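Local coordinates for protein nicotinate-nucleotide pyrophosphorylase (Pyrococcus furiosus, PDB 2I14) that probably catalyses the ATP-dependent transfer of a phosphoribosyl group from phosphoribosyl pyrophosphate to nicotinate, giving nicotinate mononucleotide for NAD biosynthesis, at residues A[43-48]-A[94-99]. Sequence-based numbering, arbitrary orientation.
Sequences KVLADV and VLQIEG
Val44 and Gly99 form the first hydrogen-bonded pair between two neighbouring strands of the large antiparallel sheet, which late strands of the chain, such as 307-313, also join. Val44 N gives its hydrogen to Gly99 O, from above the carbonyl plane. Gly99 N returns a bond to Val44 O at 3.0 Å. Gly99 has a positive phi of 151°, where a side chain would jam against the preceding carbonyl oxygen. Leu45 stands on the same face as Gln96 and Glu98. With CG anti to the backbone N (chi1 -180°), chi2 of 55° sets CD1 over the neighbouring strand, 4.0 Å from Gln96 CB and equally far from Glu98 CB. Glu98 OE2 forms a salt bridge with Arg327 and a hydrogen bond with the hydroxyl of Tyr80. Ala46 pairs with Ile97 through two backbone bonds, and helices 101-104 and 108-131 cover the Ile97 side chain. Asp47 and Gln96 lie side by side, carboxylate beside amide. Gln96 NE2 donates to the syn lone pair of Asp47 OD1 at 2.9 Å. A leucine in place of Gln96 would probably leave OD1 of the buried Asp47 without its amide donor. Val48 O accepts from Val94 N at 2.9 Å. Beside that bond, Val48 CG1 meets Val94 CG2 at 3.8 Å.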
# COMPACT_ATOMS: atom_id res chain seq x y z
N LYS A 43 -44.76 -6.67 -29.25
CA LYS A 43 -44.03 -7.80 -28.68
C LYS A 43 -42.54 -7.50 -28.52
O LYS A 43 -41.89 -7.00 -29.44
CB LYS A 43 -44.22 -9.05 -29.56
CG LYS A 43 -45.00 -10.21 -28.92
CD LYS A 43 -46.47 -9.87 -28.61
CE LYS A 43 -47.37 -11.13 -28.60
NZ LYS A 43 -46.96 -12.21 -27.65
N VAL A 44 -42.02 -7.80 -27.33
CA VAL A 44 -40.62 -7.59 -27.02
C VAL A 44 -40.07 -8.76 -26.22
O VAL A 44 -40.82 -9.46 -25.53
CB VAL A 44 -40.40 -6.31 -26.18
CG1 VAL A 44 -40.74 -5.07 -27.00
CG2 VAL A 44 -41.25 -6.37 -24.91
N LEU A 45 -38.76 -8.96 -26.31
CA LEU A 45 -38.10 -10.01 -25.57
C LEU A 45 -37.13 -9.31 -24.63
O LEU A 45 -36.23 -8.58 -25.07
CB LEU A 45 -37.33 -10.95 -26.51
CG LEU A 45 -36.57 -12.11 -25.84
CD1 LEU A 45 -37.52 -12.91 -24.98
CD2 LEU A 45 -35.93 -12.98 -26.90
N ALA A 46 -37.33 -9.50 -23.33
CA ALA A 46 -36.46 -8.89 -22.34
C ALA A 46 -35.52 -9.95 -21.75
O ALA A 46 -35.87 -11.12 -21.61
CB ALA A 46 -37.31 -8.22 -21.24
N ASP A 47 -34.31 -9.50 -21.42
CA ASP A 47 -33.26 -10.34 -20.86
C ASP A 47 -32.98 -9.94 -19.41
O ASP A 47 -33.15 -8.78 -19.03
CB ASP A 47 -31.97 -10.13 -21.65
CG ASP A 47 -31.56 -11.35 -22.46
OD1 ASP A 47 -32.40 -12.27 -22.59
OD2 ASP A 47 -30.41 -11.38 -22.96
N VAL A 48 -32.55 -10.91 -18.62
CA VAL A 48 -32.19 -10.65 -17.24
C VAL A 48 -30.74 -11.10 -17.07
O VAL A 48 -30.42 -12.28 -17.25
CB VAL A 48 -33.08 -11.39 -16.26
CG1 VAL A 48 -32.54 -11.23 -14.86
CG2 VAL A 48 -34.48 -10.82 -16.31
N VAL A 94 -30.14 -15.21 -17.43
CA VAL A 94 -30.54 -16.28 -16.55
C VAL A 94 -32.04 -16.50 -16.66
O VAL A 94 -32.57 -17.50 -16.17
CB VAL A 94 -30.17 -15.95 -15.10
CG1 VAL A 94 -28.66 -15.83 -14.96
CG2 VAL A 94 -30.86 -14.67 -14.67
N LEU A 95 -32.73 -15.56 -17.31
CA LEU A 95 -34.18 -15.63 -17.50
C LEU A 95 -34.64 -14.61 -18.54
O LEU A 95 -34.18 -13.46 -18.54
CB LEU A 95 -34.89 -15.39 -16.16
CG LEU A 95 -36.42 -15.26 -16.18
CD1 LEU A 95 -36.98 -15.49 -14.78
CD2 LEU A 95 -36.82 -13.89 -16.71
N GLN A 96 -35.53 -15.02 -19.43
CA GLN A 96 -36.05 -14.14 -20.48
C GLN A 96 -37.56 -14.03 -20.38
O GLN A 96 -38.21 -14.86 -19.75
CB GLN A 96 -35.65 -14.67 -21.85
CG GLN A 96 -34.16 -14.85 -22.02
CD GLN A 96 -33.78 -15.43 -23.37
OE1 GLN A 96 -34.19 -16.54 -23.72
NE2 GLN A 96 -32.99 -14.68 -24.14
N ILE A 97 -38.12 -12.99 -20.99
CA ILE A 97 -39.56 -12.82 -20.98
C ILE A 97 -40.00 -12.27 -22.32
O ILE A 97 -39.39 -11.34 -22.86
CB ILE A 97 -40.03 -11.85 -19.91
CG1 ILE A 97 -39.64 -12.37 -18.53
CG2 ILE A 97 -41.54 -11.72 -19.98
CD1 ILE A 97 -40.14 -11.49 -17.40
N GLU A 98 -41.07 -12.84 -22.86
CA GLU A 98 -41.58 -12.39 -24.14
C GLU A 98 -43.03 -11.93 -24.04
O GLU A 98 -43.85 -12.56 -23.37
CB GLU A 98 -41.44 -13.50 -25.16
CG GLU A 98 -41.41 -13.00 -26.57
CD GLU A 98 -40.88 -14.04 -27.53
OE1 GLU A 98 -40.74 -13.71 -28.73
OE2 GLU A 98 -40.60 -15.17 -27.08
N GLY A 99 -43.33 -10.82 -24.70
CA GLY A 99 -44.68 -10.30 -24.67
C GLY A 99 -44.75 -8.80 -24.82
O GLY A 99 -43.76 -8.14 -25.13